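Side-chain contact in protease 2A (Rhinovirus C, PDB 5X45), which probably cleaves the viral polyprotein and host proteins as a zinc-containing, chymotrypsin-like cysteine protease: residues 8-12 against 13-17. Numbering follows the deposited sequence.
Sequences FVHTR and DAIYK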
loop_
_atom_site.group_PDB
_atom_site.type_symbol
_atom_site.label_atom_id
_atom_site.label_comp_id
_atom_site.label_asym_id
_atom_site.label_seq_id
_atom_site.Cartn_x
_atom_site.Cartn_y
_atom_site.Cartn_z
ATOM N N PHE A 8 7.199 -2.298 2.702
ATOM C CA PHE A 8 7.042 -0.953 3.229
ATOM C C PHE A 8 7.615 -0.002 2.194
ATOM O O PHE A 8 8.307 -0.434 1.280
ATOM C CB PHE A 8 7.750 -0.783 4.587
ATOM C CG PHE A 8 9.227 -1.103 4.553
ATOM C CD1 PHE A 8 10.155 -0.145 4.155
ATOM C CD2 PHE A 8 9.692 -2.363 4.927
ATOM C CE1 PHE A 8 11.524 -0.446 4.114
ATOM C CE2 PHE A 8 11.063 -2.670 4.899
ATOM C CZ PHE A 8 11.972 -1.718 4.489
ATOM N N VAL A 9 7.337 1.287 2.345
ATOM C CA VAL A 9 7.893 2.292 1.453
ATOM C C VAL A 9 8.805 3.229 2.222
ATOM O O VAL A 9 8.397 3.823 3.213
ATOM C CB VAL A 9 6.784 3.096 0.759
ATOM C CG1 VAL A 9 7.380 4.102 -0.206
ATOM C CG2 VAL A 9 5.819 2.152 0.053
ATOM N N HIS A 10 10.039 3.369 1.753
ATOM C CA HIS A 10 11.043 4.150 2.462
ATOM C C HIS A 10 11.585 5.274 1.583
ATOM O O HIS A 10 12.451 5.056 0.739
ATOM C CB HIS A 10 12.172 3.229 2.926
ATOM C CG HIS A 10 13.178 3.901 3.808
ATOM N ND1 HIS A 10 14.349 3.281 4.197
ATOM C CD2 HIS A 10 13.187 5.122 4.381
ATOM C CE1 HIS A 10 15.039 4.101 4.970
ATOM N NE2 HIS A 10 14.360 5.223 5.100
ATOM N N THR A 11 11.071 6.481 1.787
ATOM C CA THR A 11 11.496 7.630 0.991
ATOM C C THR A 11 12.674 8.336 1.651
ATOM O O THR A 11 13.207 7.838 2.647
ATOM C CB THR A 11 10.345 8.632 0.794
ATOM O OG1 THR A 11 9.990 9.207 2.058
ATOM C CG2 THR A 11 9.131 7.943 0.171
ATOM N N ARG A 12 13.058 9.498 1.115
ATOM C CA ARG A 12 14.194 10.253 1.656
ATOM C C ARG A 12 13.988 10.625 3.120
ATOM O O ARG A 12 14.937 10.675 3.910
ATOM C CB ARG A 12 14.438 11.544 0.879
ATOM C CG ARG A 12 15.774 12.182 1.246
ATOM C CD ARG A 12 15.771 13.705 1.127
ATOM N NE ARG A 12 16.274 14.212 -0.148
ATOM C CZ ARG A 12 15.845 15.334 -0.725
ATOM N NH1 ARG A 12 16.355 15.722 -1.886
ATOM N NH2 ARG A 12 14.909 16.071 -0.136
ATOM N N ASP A 13 12.743 10.908 3.469
ATOM C CA ASP A 13 12.441 11.433 4.792
ATOM C C ASP A 13 11.407 10.631 5.592
ATOM O O ASP A 13 11.224 10.884 6.781
ATOM C CB ASP A 13 12.022 12.904 4.670
ATOM C CG ASP A 13 10.962 13.132 3.605
ATOM O OD1 ASP A 13 10.281 12.162 3.203
ATOM O OD2 ASP A 13 10.820 14.295 3.164
ATOM N N ALA A 14 10.743 9.660 4.971
ATOM C CA ALA A 14 9.635 8.990 5.649
ATOM C C ALA A 14 9.550 7.498 5.345
ATOM O O ALA A 14 10.054 7.019 4.327
ATOM C CB ALA A 14 8.324 9.659 5.289
ATOM N N ILE A 15 8.895 6.778 6.251
ATOM C CA ILE A 15 8.610 5.357 6.085
ATOM C C ILE A 15 7.101 5.114 6.159
ATOM O O ILE A 15 6.439 5.551 7.099
ATOM C CB ILE A 15 9.286 4.516 7.164
ATOM C CG1 ILE A 15 10.793 4.733 7.150
ATOM C CG2 ILE A 15 8.936 3.049 6.981
ATOM C CD1 ILE A 15 11.478 4.226 8.404
ATOM N N TYR A 16 6.567 4.414 5.163
ATOM C CA TYR A 16 5.136 4.144 5.059
ATOM C C TYR A 16 4.866 2.665 5.300
ATOM O O TYR A 16 5.424 1.811 4.615
ATOM C CB TYR A 16 4.614 4.555 3.678
ATOM C CG TYR A 16 4.762 6.021 3.348
ATOM C CD1 TYR A 16 6.017 6.594 3.112
ATOM C CD2 TYR A 16 3.642 6.828 3.228
ATOM C CE1 TYR A 16 6.141 7.951 2.800
ATOM C CE2 TYR A 16 3.755 8.175 2.914
ATOM C CZ TYR A 16 4.999 8.729 2.702
ATOM O OH TYR A 16 5.075 10.062 2.392
ATOM N N LYS A 17 4.015 2.356 6.270
ATOM C CA LYS A 17 3.697 0.967 6.569
ATOM C C LYS A 17 2.195 0.792 6.701
ATOM O O LYS A 17 1.474 1.757 6.949
ATOM C CB LYS A 17 4.385 0.523 7.864
ATOM C CG LYS A 17 5.872 0.822 7.905
ATOM C CD LYS A 17 6.566 0.177 9.090
ATOM C CE LYS A 17 7.389 -1.021 8.621
ATOM N NZ LYS A 17 8.042 -1.759 9.738
#
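The imidazole of His10 has the carbonyl oxygen of Ala14 at its edge, near the ring plane, while CG1 of Ile15 meets CD2 of His10 obliquely at 3.7 Å. NE2 of His10 is hydrogen-bonded to the carbonyl oxygen of Val44, which helps fix the ring's rotation. On the sheet face shared by Val9 and Tyr16, Val9 O lies at the edge of the Tyr16 ring, beside CD1, and CG2 of Thr11 approaches Tyr16 CE1 at an oblique angle (4.0 Å). The Phe8 ring has CB of His10 at its edge, with CG2 of Ile15 and CE of Lys17 placed obliquely. These residues form an antiparallel beta hairpin with Arg12 and Asp13 as its two-residue turn; in the N-terminal four-stranded antiparallel sheet, strand 14-18 lies between outermost strand 9-10 and strand 37-41. Val9 and Tyr16 are its hydrogen-bonded pair, their two backbone bonds nearly straight (Tyr16 N to Val9 O 2.7 Å). At the turn, Thr11 N donates to Ala14 O at 2.8 Å. With OG1 set between its backbone N and carbonyl carbon (chi1 66°), Thr11 also accepts the amide of Ala14, N to OG1 3.0 Å, through a more bent bond (137°). Val9 reaches Val117 and Met120 of strand 116-124.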